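Local coordinates for Blr3880 protein (Bradyrhizobium japonicum, PDB 2OOD) that probably catalyses the zinc-dependent hydrolytic deamination of guanine to xanthine and ammonia, the first step of guanine degradation, at residues A[14-19]-A[29-34]; A[214-219]-A[262-267]; A[281-286]-A[315-320]; A[338-343]-A[444-449]. All coordinates share one frame; numbering follows the deposited sequence.

Contact 1 of 4, residues A[14-19]-A[29-34]; sequences DFVDDP and AARFHQ
Over one face of the Arg-31 guanidinium lies the CG1 methyl of Val-16, 3.4 Å from NH2, and the two side chains run at about a right angle to each other. Asp-14 approaches the same group obliquely: OD2 forms a salt bridge with NH1 of Arg-31 at 2.7 Å, and the carboxylate and guanidinium planes are inclined by 45°. The Arg-31 chain bends at chi3 (-84°), the torsion that sets NE. The Phe-15 ring has a carbonyl oxygen, Ala-29 O, at its edge and near its plane, 3.5 Å from CD1. Ala-30 adds its methyl, with CB 4.1 Å from Phe-15 CE1.

These groups decorate an antiparallel pairing of strands 11-15 and 30-33, the former of which also runs parallel to strand 70-81. Asp-14 and Arg-31 are a hydrogen-bonded pair: Asp-14 N donates to Arg-31 O at 3.1 Å, and Arg-31 N returns a bond to Asp-14 O. Their side chains share one face of the sheet, whereas the non-hydrogen-bonded pair Phe-15 and Ala-30 projects from the other, where helix 374-380 packs and Trp-379 meets the Phe-15 ring edge-to-face. As the first strand gives out, Ala-29 O accepts a nearly straight bond from Val-16 N (2.9 Å, 172° at the hydrogen) and a weak one from Asp-17 N. Beyond this, Ala-29 CB touches Pro-19 CG at 4.0 Å. The ion pair has further partners: Asp-14 OD2 also accepts from Phe-398 N, and Arg-31 NH2 forms a second salt bridge with Glu-399 OE1.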
loop_
_atom_site.group_PDB
_atom_site.type_symbol
_atom_site.label_atom_id
_atom_site.label_comp_id
_atom_site.label_asym_id
_atom_site.label_seq_id
_atom_site.Cartn_x
_atom_site.Cartn_y
_atom_site.Cartn_z
ATOM N N ASP A 14 -7.163 10.540 21.560
ATOM C CA ASP A 14 -5.818 10.109 21.918
ATOM C C ASP A 14 -5.878 8.911 22.862
ATOM O O ASP A 14 -6.959 8.425 23.183
ATOM C CB ASP A 14 -5.011 11.277 22.514
ATOM C CG ASP A 14 -5.537 11.747 23.860
ATOM O OD1 ASP A 14 -6.773 11.779 24.061
ATOM O OD2 ASP A 14 -4.698 12.100 24.715
ATOM N N PHE A 15 -4.726 8.430 23.303
ATOM C CA PHE A 15 -4.698 7.258 24.166
ATOM C C PHE A 15 -4.155 7.497 25.565
ATOM O O PHE A 15 -3.321 8.373 25.781
ATOM C CB PHE A 15 -3.885 6.159 23.482
ATOM C CG PHE A 15 -4.501 5.667 22.209
ATOM C CD1 PHE A 15 -5.426 4.635 22.226
ATOM C CD2 PHE A 15 -4.181 6.253 20.992
ATOM C CE1 PHE A 15 -6.027 4.190 21.048
ATOM C CE2 PHE A 15 -4.782 5.812 19.805
ATOM C CZ PHE A 15 -5.703 4.780 19.840
ATOM N N VAL A 16 -4.632 6.696 26.512
ATOM C CA VAL A 16 -4.194 6.789 27.898
ATOM C C VAL A 16 -3.627 5.449 28.354
ATOM O O VAL A 16 -3.108 5.330 29.465
ATOM C CB VAL A 16 -5.356 7.169 28.832
ATOM C CG1 VAL A 16 -5.749 8.613 28.611
ATOM C CG2 VAL A 16 -6.543 6.260 28.574
ATOM N N ASP A 17 -3.728 4.445 27.488
ATOM C CA ASP A 17 -3.223 3.113 27.792
ATOM C C ASP A 17 -3.037 2.321 26.501
ATOM O O ASP A 17 -3.386 2.788 25.416
ATOM C CB ASP A 17 -4.208 2.381 28.704
ATOM C CG ASP A 17 -3.560 1.248 29.487
ATOM O OD1 ASP A 17 -2.342 0.992 29.311
ATOM O OD2 ASP A 17 -4.283 0.619 30.288
ATOM N N ASP A 18 -2.494 1.117 26.636
ATOM C CA ASP A 18 -2.243 0.222 25.511
ATOM C C ASP A 18 -3.501 -0.577 25.152
ATOM O O ASP A 18 -4.028 -1.304 25.981
ATOM C CB ASP A 18 -1.108 -0.733 25.894
ATOM C CG ASP A 18 -0.820 -1.758 24.826
ATOM O OD1 ASP A 18 -1.573 -1.800 23.830
ATOM O OD2 ASP A 18 0.157 -2.522 24.988
ATOM N N PRO A 19 -3.989 -0.462 23.907
ATOM C CA PRO A 19 -5.192 -1.197 23.495
ATOM C C PRO A 19 -4.998 -2.710 23.570
ATOM O O PRO A 19 -5.953 -3.464 23.778
ATOM C CB PRO A 19 -5.417 -0.731 22.059
ATOM C CG PRO A 19 -4.716 0.581 21.996
ATOM C CD PRO A 19 -3.472 0.343 22.793
ATOM N N ALA A 29 -8.855 2.162 26.220
ATOM C CA ALA A 29 -7.491 2.662 26.101
ATOM C C ALA A 29 -7.493 4.034 25.441
ATOM O O ALA A 29 -6.522 4.783 25.544
ATOM C CB ALA A 29 -6.633 1.681 25.296
ATOM N N ALA A 30 -8.601 4.359 24.778
ATOM C CA ALA A 30 -8.751 5.633 24.085
ATOM C C ALA A 30 -9.435 6.705 24.936
ATOM O O ALA A 30 -10.059 6.412 25.958
ATOM C CB ALA A 30 -9.532 5.423 22.791
ATOM N N ARG A 31 -9.302 7.950 24.493
ATOM C CA ARG A 31 -9.889 9.104 25.166
ATOM C C ARG A 31 -10.489 9.969 24.066
ATOM O O ARG A 31 -9.783 10.452 23.186
ATOM C CB ARG A 31 -8.814 9.887 25.918
ATOM C CG ARG A 31 -9.322 11.110 26.636
ATOM C CD ARG A 31 -8.183 12.084 26.879
ATOM N NE ARG A 31 -7.392 11.800 28.073
ATOM C CZ ARG A 31 -6.117 12.149 28.217
ATOM N NH1 ARG A 31 -5.485 12.782 27.240
ATOM N NH2 ARG A 31 -5.473 11.889 29.343
ATOM N N PHE A 32 -11.796 10.162 24.112
ATOM C CA PHE A 32 -12.465 10.941 23.088
ATOM C C PHE A 32 -13.213 12.160 23.616
ATOM O O PHE A 32 -13.908 12.086 24.628
ATOM C CB PHE A 32 -13.439 10.039 22.342
ATOM C CG PHE A 32 -14.289 10.756 21.350
ATOM C CD1 PHE A 32 -13.746 11.224 20.162
ATOM C CD2 PHE A 32 -15.646 10.930 21.583
ATOM C CE1 PHE A 32 -14.548 11.858 19.207
ATOM C CE2 PHE A 32 -16.463 11.560 20.642
ATOM C CZ PHE A 32 -15.912 12.023 19.449
ATOM N N HIS A 33 -13.058 13.283 22.919
ATOM C CA HIS A 33 -13.735 14.531 23.261
ATOM C C HIS A 33 -14.349 15.048 21.975
ATOM O O HIS A 33 -13.626 15.511 21.100
ATOM C CB HIS A 33 -12.742 15.569 23.785
ATOM C CG HIS A 33 -12.316 15.338 25.200
ATOM N ND1 HIS A 33 -13.210 15.312 26.248
ATOM C CD2 HIS A 33 -11.094 15.115 25.742
ATOM C CE1 HIS A 33 -12.558 15.082 27.374
ATOM N NE2 HIS A 33 -11.273 14.957 27.094
ATOM N N GLN A 34 -15.670 14.957 21.840
ATOM C CA GLN A 34 -16.318 15.446 20.628
ATOM C C GLN A 34 -16.073 16.943 20.475
ATOM O O GLN A 34 -15.903 17.439 19.358
ATOM C CB GLN A 34 -17.819 15.195 20.657
ATOM C CG GLN A 34 -18.494 15.678 19.390
ATOM C CD GLN A 34 -19.996 15.450 19.390
ATOM O OE1 GLN A 34 -20.479 14.339 19.656
ATOM N NE2 GLN A 34 -20.748 16.503 19.082
#

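Contact 2 of 4, residues A[214-219]-A[262-267]; sequences ELLKAC and FDLVGP
Helix 213-225, one of the outer helices of the amidohydrolase barrel, rests Leu-216 and Lys-217 on Phe-262 in the loop that leads into strand 269-272. CB of Leu-216 stands over the centre of the Phe-262 ring, a CH-pi contact whose evidence is a 3.8 Å separation from the centroid and a tilt of 12° from the ring normal. CD1 of the same leucine lies 3.9 Å from Phe-262 CE2.

Phe-262 lies just after helix 255-260, where a Schellman motif ends that helix: Asp-263, with positive phi, is the C-prime residue, and Leu-264 N bonds back to Tyr-259 O. The turn also brings Leu-264 against the other helix. Its CD1 meets Leu-216 CD2 at 4.1 Å, and its CD2 meets Cys-219 CB at 4.0 Å.

Lys-217 bends at chi3 (-81°) and again at chi4, and its NZ comes to the edge of the Phe-262 ring, in the ring plane and 3.8 Å from CE1. That in-plane position is not the over-the-face geometry of a cation-pi pair; the ammonium instead makes a weak hydrogen bond to Pro-213 O. Leu-216 and Cys-219 also touch Pro-205 of strand 199-205.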
loop_
_atom_site.group_PDB
_atom_site.type_symbol
_atom_site.label_atom_id
_atom_site.label_comp_id
_atom_site.label_asym_id
_atom_site.label_seq_id
_atom_site.Cartn_x
_atom_site.Cartn_y
_atom_site.Cartn_z
ATOM N N GLU A 214 35.508 -3.270 16.018
ATOM C CA GLU A 214 36.113 -2.050 16.566
ATOM C C GLU A 214 35.056 -0.938 16.580
ATOM O O GLU A 214 34.914 -0.209 17.573
ATOM C CB GLU A 214 37.318 -1.581 15.739
ATOM C CG GLU A 214 38.446 -2.586 15.637
ATOM C CD GLU A 214 38.316 -3.474 14.404
ATOM O OE1 GLU A 214 38.449 -2.928 13.270
ATOM O OE2 GLU A 214 38.079 -4.704 14.571
ATOM N N LEU A 215 34.318 -0.819 15.474
ATOM C CA LEU A 215 33.272 0.186 15.352
ATOM C C LEU A 215 32.217 -0.024 16.441
ATOM O O LEU A 215 31.755 0.930 17.062
ATOM C CB LEU A 215 32.622 0.109 13.970
ATOM C CG LEU A 215 31.484 1.096 13.698
ATOM C CD1 LEU A 215 31.988 2.507 13.894
ATOM C CD2 LEU A 215 30.957 0.904 12.285
ATOM N N LEU A 216 31.843 -1.275 16.681
ATOM C CA LEU A 216 30.847 -1.556 17.707
ATOM C C LEU A 216 31.447 -1.339 19.088
ATOM O O LEU A 216 30.734 -0.993 20.032
ATOM C CB LEU A 216 30.326 -2.989 17.581
ATOM C CG LEU A 216 29.437 -3.254 16.365
ATOM C CD1 LEU A 216 29.108 -4.732 16.281
ATOM C CD2 LEU A 216 28.170 -2.434 16.476
ATOM N N LYS A 217 32.755 -1.543 19.212
ATOM C CA LYS A 217 33.407 -1.342 20.502
ATOM C C LYS A 217 33.419 0.169 20.778
ATOM O O LYS A 217 33.343 0.614 21.931
ATOM C CB LYS A 217 34.833 -1.916 20.486
ATOM C CG LYS A 217 35.410 -2.102 21.890
ATOM C CD LYS A 217 36.787 -2.793 21.897
ATOM C CE LYS A 217 36.701 -4.338 21.765
ATOM N NZ LYS A 217 36.306 -4.863 20.404
ATOM N N ALA A 218 33.489 0.949 19.699
ATOM C CA ALA A 218 33.482 2.401 19.791
ATOM C C ALA A 218 32.100 2.864 20.273
ATOM O O ALA A 218 31.992 3.753 21.130
ATOM C CB ALA A 218 33.796 3.009 18.423
ATOM N N CYS A 219 31.049 2.258 19.720
ATOM C CA CYS A 219 29.679 2.598 20.104
ATOM C C CYS A 219 29.506 2.276 21.572
ATOM O O CYS A 219 28.819 2.990 22.300
ATOM C CB CYS A 219 28.665 1.785 19.296
ATOM S SG CYS A 219 28.680 2.125 17.531
ATOM N N PHE A 262 28.381 -5.972 23.171
ATOM C CA PHE A 262 28.910 -4.639 23.416
ATOM C C PHE A 262 28.014 -3.748 24.272
ATOM O O PHE A 262 28.116 -2.526 24.211
ATOM C CB PHE A 262 29.191 -3.958 22.082
ATOM C CG PHE A 262 30.205 -4.678 21.240
ATOM C CD1 PHE A 262 31.567 -4.436 21.405
ATOM C CD2 PHE A 262 29.802 -5.600 20.274
ATOM C CE1 PHE A 262 32.518 -5.103 20.615
ATOM C CE2 PHE A 262 30.744 -6.272 19.481
ATOM C CZ PHE A 262 32.103 -6.020 19.653
ATOM N N ASP A 263 27.148 -4.361 25.072
ATOM C CA ASP A 263 26.234 -3.631 25.961
ATOM C C ASP A 263 25.366 -2.567 25.294
ATOM O O ASP A 263 24.993 -1.582 25.936
ATOM C CB ASP A 263 27.007 -2.959 27.098
ATOM C CG ASP A 263 27.865 -3.931 27.871
ATOM O OD1 ASP A 263 27.317 -4.941 28.370
ATOM O OD2 ASP A 263 29.086 -3.680 27.977
ATOM N N LEU A 264 25.040 -2.758 24.021
ATOM C CA LEU A 264 24.208 -1.797 23.319
ATOM C C LEU A 264 22.718 -2.045 23.582
ATOM O O LEU A 264 21.912 -1.114 23.530
ATOM C CB LEU A 264 24.486 -1.865 21.819
ATOM C CG LEU A 264 25.920 -1.546 21.401
ATOM C CD1 LEU A 264 26.047 -1.638 19.886
ATOM C CD2 LEU A 264 26.291 -0.154 21.884
ATOM N N VAL A 265 22.352 -3.292 23.870
ATOM C CA VAL A 265 20.950 -3.622 24.107
ATOM C C VAL A 265 20.473 -3.286 25.508
ATOM O O VAL A 265 21.050 -3.726 26.499
ATOM C CB VAL A 265 20.661 -5.115 23.843
ATOM C CG1 VAL A 265 19.206 -5.423 24.138
ATOM C CG2 VAL A 265 20.980 -5.451 22.404
ATOM N N GLY A 266 19.402 -2.504 25.566
ATOM C CA GLY A 266 18.820 -2.081 26.830
ATOM C C GLY A 266 17.914 -0.896 26.550
ATOM O O GLY A 266 17.543 -0.687 25.393
ATOM N N PRO A 267 17.537 -0.097 27.564
ATOM C CA PRO A 267 16.661 1.058 27.319
ATOM C C PRO A 267 17.219 2.012 26.270
ATOM O O PRO A 267 18.428 2.224 26.197
ATOM C CB PRO A 267 16.563 1.712 28.690
ATOM C CG PRO A 267 16.615 0.538 29.607
ATOM C CD PRO A 267 17.748 -0.287 29.009
#

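Contact 3 of 4, residues A[281-286]-A[315-320]; sequences EFRRMS and PEHRVK
Arg-283 and His-317 lie side by side and point the same way, the arginine's aliphatic part resting on the imidazole. CG of Arg-283 is anti to its carbonyl carbon, and an extended chi2 (-166°) carries CD over the centre of the His-317 ring, 3.4 Å from the centroid and 12° off the ring normal, a CH-pi contact. The chain then bends at chi3, which sets NE, and the guanidinium beyond is turned steeply, 70° from the ring plane. At the in-plane edge of the imidazole a water sits 2.8 Å from His-317 ND1 and donates to Arg-283 O, bridging helix and loop.

Ser-286 holds OG anti to its backbone N and uses it as donor to Arg-318 O at 2.6 Å, approaching from above the carbonyl plane. Arg-318 itself leads away to Asp-18, its salt-bridge partner, and to the ring of Trp-20. Val-319 supplies the apolar part of the contact: its CG2 branch reaches CD1 of Phe-282 at 3.8 Å, the two side chains crossing at about a right angle. Helix 279-288 is thereby joined to the loop entering strand 320-323 of the barrel.

NE of the Arg-283 guanidinium lies 4.9 Å from NE2 of His-317, so the pair meets through carbon and ring; the nearby positive charge would, if anything, probably disfavour a protonated imidazole.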
loop_
_atom_site.group_PDB
_atom_site.type_symbol
_atom_site.label_atom_id
_atom_site.label_comp_id
_atom_site.label_asym_id
_atom_site.label_seq_id
_atom_site.Cartn_x
_atom_site.Cartn_y
_atom_site.Cartn_z
ATOM N N GLU A 281 15.184 -14.169 21.128
ATOM C CA GLU A 281 15.649 -12.803 20.942
ATOM C C GLU A 281 14.576 -11.813 21.393
ATOM O O GLU A 281 14.886 -10.797 22.008
ATOM C CB GLU A 281 16.044 -12.565 19.478
ATOM C CG GLU A 281 17.379 -13.211 19.109
ATOM C CD GLU A 281 17.718 -13.080 17.635
ATOM O OE1 GLU A 281 16.934 -13.581 16.800
ATOM O OE2 GLU A 281 18.770 -12.481 17.310
ATOM N N PHE A 282 13.313 -12.109 21.106
ATOM C CA PHE A 282 12.241 -11.222 21.531
ATOM C C PHE A 282 12.208 -11.187 23.053
ATOM O O PHE A 282 12.167 -10.112 23.649
ATOM C CB PHE A 282 10.884 -11.694 21.001
ATOM C CG PHE A 282 10.545 -11.171 19.630
ATOM C CD1 PHE A 282 10.512 -9.807 19.376
ATOM C CD2 PHE A 282 10.214 -12.040 18.599
ATOM C CE1 PHE A 282 10.150 -9.315 18.114
ATOM C CE2 PHE A 282 9.851 -11.552 17.335
ATOM C CZ PHE A 282 9.820 -10.187 17.101
ATOM N N ARG A 283 12.231 -12.359 23.687
ATOM C CA ARG A 283 12.197 -12.417 25.143
ATOM C C ARG A 283 13.353 -11.656 25.779
ATOM O O ARG A 283 13.171 -11.000 26.798
ATOM C CB ARG A 283 12.205 -13.866 25.642
ATOM C CG ARG A 283 10.871 -14.603 25.504
ATOM C CD ARG A 283 10.851 -15.900 26.329
ATOM N NE ARG A 283 11.986 -16.774 26.007
ATOM C CZ ARG A 283 12.009 -17.653 25.003
ATOM N NH1 ARG A 283 10.943 -17.801 24.212
ATOM N NH2 ARG A 283 13.113 -18.360 24.766
ATOM N N ARG A 284 14.539 -11.739 25.187
ATOM C CA ARG A 284 15.697 -11.045 25.736
ATOM C C ARG A 284 15.502 -9.533 25.689
ATOM O O ARG A 284 15.800 -8.831 26.658
ATOM C CB ARG A 284 16.971 -11.426 24.975
ATOM C CG ARG A 284 17.274 -12.912 24.984
ATOM C CD ARG A 284 18.741 -13.162 25.183
ATOM N NE ARG A 284 19.552 -12.691 24.068
ATOM C CZ ARG A 284 19.599 -13.285 22.881
ATOM N NH1 ARG A 284 18.873 -14.371 22.656
ATOM N NH2 ARG A 284 20.390 -12.808 21.928
HETATM N N MSE A 285 15.008 -9.029 24.563
HETATM C CA MSE A 285 14.778 -7.595 24.427
HETATM C C MSE A 285 13.726 -7.147 25.438
HETATM O O MSE A 285 13.902 -6.148 26.131
HETATM C CB MSE A 285 14.317 -7.267 23.010
HETATM C CG MSE A 285 15.344 -7.623 21.959
HETATM SE SE MSE A 285 14.713 -7.227 20.155
HETATM C CE MSE A 285 14.991 -5.292 20.185
ATOM N N SER A 286 12.635 -7.900 25.524
ATOM C CA SER A 286 11.572 -7.582 26.462
ATOM C C SER A 286 12.162 -7.431 27.863
ATOM O O SER A 286 11.834 -6.496 28.596
ATOM C CB SER A 286 10.519 -8.692 26.456
ATOM O OG SER A 286 9.512 -8.457 27.424
ATOM N N PRO A 315 1.857 -10.681 25.717
ATOM C CA PRO A 315 1.794 -10.135 27.078
ATOM C C PRO A 315 2.738 -10.756 28.123
ATOM O O PRO A 315 3.056 -10.115 29.126
ATOM C CB PRO A 315 0.316 -10.276 27.442
ATOM C CG PRO A 315 -0.114 -11.444 26.650
ATOM C CD PRO A 315 0.554 -11.233 25.319
ATOM N N GLU A 316 3.203 -11.981 27.892
ATOM C CA GLU A 316 4.117 -12.624 28.838
ATOM C C GLU A 316 5.543 -12.128 28.614
ATOM O O GLU A 316 6.385 -12.193 29.508
ATOM C CB GLU A 316 4.077 -14.157 28.690
ATOM C CG GLU A 316 2.674 -14.761 28.831
ATOM C CD GLU A 316 2.668 -16.299 28.852
ATOM O OE1 GLU A 316 3.340 -16.926 27.987
ATOM O OE2 GLU A 316 1.975 -16.882 29.728
ATOM N N HIS A 317 5.808 -11.626 27.412
ATOM C CA HIS A 317 7.136 -11.124 27.067
ATOM C C HIS A 317 6.994 -9.941 26.114
ATOM O O HIS A 317 7.605 -9.912 25.044
ATOM C CB HIS A 317 7.952 -12.234 26.405
ATOM C CG HIS A 317 8.076 -13.472 27.240
ATOM N ND1 HIS A 317 9.008 -13.602 28.248
ATOM C CD2 HIS A 317 7.367 -14.627 27.231
ATOM C CE1 HIS A 317 8.869 -14.785 28.821
ATOM N NE2 HIS A 317 7.881 -15.425 28.222
ATOM N N ARG A 318 6.183 -8.969 26.522
ATOM C CA ARG A 318 5.920 -7.780 25.724
ATOM C C ARG A 318 7.196 -7.033 25.359
ATOM O O ARG A 318 8.028 -6.741 26.208
ATOM C CB ARG A 318 4.948 -6.868 26.477
ATOM C CG ARG A 318 4.427 -5.693 25.678
ATOM C CD ARG A 318 3.934 -6.112 24.302
ATOM N NE ARG A 318 3.688 -4.955 23.442
ATOM C CZ ARG A 318 2.578 -4.230 23.491
ATOM N NH1 ARG A 318 1.623 -4.559 24.355
ATOM N NH2 ARG A 318 2.427 -3.179 22.693
ATOM N N VAL A 319 7.343 -6.749 24.070
ATOM C CA VAL A 319 8.501 -6.037 23.551
ATOM C C VAL A 319 8.073 -4.613 23.209
ATOM O O VAL A 319 7.007 -4.414 22.631
ATOM C CB VAL A 319 9.045 -6.717 22.267
ATOM C CG1 VAL A 319 10.185 -5.912 21.680
ATOM C CG2 VAL A 319 9.505 -8.119 22.581
ATOM N N LYS A 320 8.893 -3.631 23.582
ATOM C CA LYS A 320 8.601 -2.233 23.294
ATOM C C LYS A 320 8.777 -1.968 21.807
ATOM O O LYS A 320 9.735 -2.442 21.198
ATOM C CB LYS A 320 9.526 -1.325 24.099
ATOM C CG LYS A 320 9.151 -1.250 25.564
ATOM C CD LYS A 320 10.120 -0.381 26.341
ATOM C CE LYS A 320 9.677 -0.221 27.778
ATOM N NZ LYS A 320 8.301 0.337 27.817
HETATM O O HOH W 1 11.151 -11.928 28.976
#

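Contact 4 of 4, residues A[338-343]-A[444-449]; sequences VLDDAY and VMMVGD
Met-446 and Tyr-343 form a Met-aromatic contact between helices 434-447 and 335-352, at a place where the second subunit also packs. Residue 446 is a selenomethionine. Beyond CB and CG, chi2 (-54°) sets the selenium and chi3 (-58°) the CE methyl, the chain bending at both. Contacts with segment 338-343 start at the selenium, 3.8 Å from Tyr-343 CB and 3.9 Å from Asp-340 CA; it stands 4.6 Å from the centroid of the tyrosine ring, 40° off the normal, hence obliquely placed. The terminal CE lies between Tyr-343 CD2, at 3.5 Å, and the carboxylate oxygen OD1 of Asp-340.

That oxygen has polar partners of its own: Lys-344 by a salt bridge and Asn-331 of the second subunit by a hydrogen bond. Phe-301 of the second subunit packs on Met-446 and meets the Tyr-343 ring, which places this helix pair at the dimer interface.

Met-445, also a selenomethionine, is extended beyond CG and crosses Leu-339 at a slant. Its CE reaches the CD1 branch of that leucine, while its CG lies 3.8 Å from Leu-339 CB.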
loop_
_atom_site.group_PDB
_atom_site.type_symbol
_atom_site.label_atom_id
_atom_site.label_comp_id
_atom_site.label_asym_id
_atom_site.label_seq_id
_atom_site.Cartn_x
_atom_site.Cartn_y
_atom_site.Cartn_z
ATOM N N VAL A 338 1.988 3.647 6.419
ATOM C CA VAL A 338 2.673 2.574 7.127
ATOM C C VAL A 338 1.640 1.676 7.802
ATOM O O VAL A 338 1.794 0.455 7.813
ATOM C CB VAL A 338 3.632 3.130 8.210
ATOM C CG1 VAL A 338 4.089 2.012 9.128
ATOM C CG2 VAL A 338 4.829 3.787 7.553
ATOM N N LEU A 339 0.590 2.284 8.355
ATOM C CA LEU A 339 -0.466 1.532 9.026
ATOM C C LEU A 339 -1.234 0.667 8.037
ATOM O O LEU A 339 -1.716 -0.406 8.395
ATOM C CB LEU A 339 -1.426 2.477 9.765
ATOM C CG LEU A 339 -0.863 3.108 11.049
ATOM C CD1 LEU A 339 -1.812 4.169 11.586
ATOM C CD2 LEU A 339 -0.619 2.020 12.085
ATOM N N ASP A 340 -1.340 1.130 6.794
ATOM C CA ASP A 340 -2.032 0.379 5.750
ATOM C C ASP A 340 -1.322 -0.962 5.538
ATOM O O ASP A 340 -1.950 -2.016 5.561
ATOM C CB ASP A 340 -2.056 1.184 4.446
ATOM C CG ASP A 340 -2.436 0.340 3.239
ATOM O OD1 ASP A 340 -3.372 -0.472 3.343
ATOM O OD2 ASP A 340 -1.808 0.494 2.175
ATOM N N ASP A 341 -0.008 -0.917 5.338
ATOM C CA ASP A 341 0.761 -2.136 5.139
ATOM C C ASP A 341 0.914 -2.902 6.448
ATOM O O ASP A 341 1.029 -4.124 6.435
ATOM C CB ASP A 341 2.145 -1.824 4.563
ATOM C CG ASP A 341 2.107 -1.521 3.073
ATOM O OD1 ASP A 341 1.023 -1.631 2.452
ATOM O OD2 ASP A 341 3.172 -1.180 2.517
ATOM N N ALA A 342 0.906 -2.194 7.575
ATOM C CA ALA A 342 1.037 -2.848 8.877
ATOM C C ALA A 342 -0.140 -3.798 9.102
ATOM O O ALA A 342 0.029 -4.930 9.555
ATOM C CB ALA A 342 1.092 -1.809 9.985
ATOM N N TYR A 343 -1.335 -3.323 8.781
ATOM C CA TYR A 343 -2.542 -4.122 8.921
ATOM C C TYR A 343 -2.468 -5.329 7.978
ATOM O O TYR A 343 -2.808 -6.445 8.356
ATOM C CB TYR A 343 -3.763 -3.257 8.585
ATOM C CG TYR A 343 -5.078 -3.991 8.575
ATOM C CD1 TYR A 343 -5.781 -4.225 9.749
ATOM C CD2 TYR A 343 -5.613 -4.471 7.389
ATOM C CE1 TYR A 343 -6.996 -4.926 9.742
ATOM C CE2 TYR A 343 -6.818 -5.168 7.369
ATOM C CZ TYR A 343 -7.507 -5.393 8.546
ATOM O OH TYR A 343 -8.706 -6.080 8.513
ATOM N N VAL A 444 -9.325 6.148 7.655
ATOM C CA VAL A 444 -8.225 7.035 7.306
ATOM C C VAL A 444 -7.041 6.160 6.914
ATOM O O VAL A 444 -6.410 6.377 5.882
ATOM C CB VAL A 444 -7.816 7.922 8.492
ATOM C CG1 VAL A 444 -6.442 8.499 8.258
ATOM C CG2 VAL A 444 -8.818 9.039 8.663
HETATM N N MSE A 445 -6.764 5.162 7.753
HETATM C CA MSE A 445 -5.676 4.202 7.550
HETATM C C MSE A 445 -5.765 3.413 6.247
HETATM O O MSE A 445 -4.833 3.408 5.444
HETATM C CB MSE A 445 -5.664 3.154 8.665
HETATM C CG MSE A 445 -5.109 3.550 10.006
HETATM SE SE MSE A 445 -5.423 2.050 11.245
HETATM C CE MSE A 445 -4.463 2.713 12.810
HETATM N N MSE A 446 -6.893 2.729 6.064
HETATM C CA MSE A 446 -7.100 1.855 4.915
HETATM C C MSE A 446 -7.687 2.428 3.629
HETATM O O MSE A 446 -7.336 1.968 2.545
HETATM C CB MSE A 446 -7.952 0.657 5.342
HETATM C CG MSE A 446 -7.552 0.028 6.665
HETATM SE SE MSE A 446 -5.672 -0.505 6.774
HETATM C CE MSE A 446 -5.612 -1.742 5.259
ATOM N N VAL A 447 -8.585 3.405 3.722
ATOM C CA VAL A 447 -9.171 3.961 2.507
ATOM C C VAL A 447 -8.532 5.272 2.072
ATOM O O VAL A 447 -8.594 5.631 0.896
ATOM C CB VAL A 447 -10.686 4.171 2.659
ATOM C CG1 VAL A 447 -11.290 4.544 1.328
ATOM C CG2 VAL A 447 -11.326 2.913 3.182
ATOM N N GLY A 448 -7.912 5.979 3.016
ATOM C CA GLY A 448 -7.265 7.241 2.694
ATOM C C GLY A 448 -5.747 7.158 2.694
ATOM O O GLY A 448 -5.181 6.066 2.653
ATOM N N ASP A 449 -5.093 8.318 2.711
ATOM C CA ASP A 449 -3.633 8.418 2.746
ATOM C C ASP A 449 -3.205 9.761 3.344
ATOM O O ASP A 449 -3.899 10.279 4.220
ATOM C CB ASP A 449 -3.017 8.216 1.353
ATOM C CG ASP A 449 -3.746 8.975 0.264
ATOM O OD1 ASP A 449 -4.108 10.142 0.503
ATOM O OD2 ASP A 449 -3.940 8.407 -0.838
#

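The four contacts follow one another along the chain without interleaving. Contacts 1 and 3, with centres 24 Å apart, touch through a salt bridge from Asp-18 OD2 to Arg-318 NH1 (2.6 Å), which ties the loop after strand 11-15 to that before strand 320-323. Contacts 2 and 3 have centres 20 Å apart and both adjoin helix 255-260: segment 262-267 follows its C-terminal end, and Arg-284 of segment 281-286 pairs with Glu-260. Helix 434-447 joins contacts 1 and 4, since Ala-30 packs on its Val-434 and segment 444-449 lies on it. Contacts 2 and 4, with centres 35 Å apart, lie on opposite sides of the chain's centre; contact 4 alone meets the second subunit.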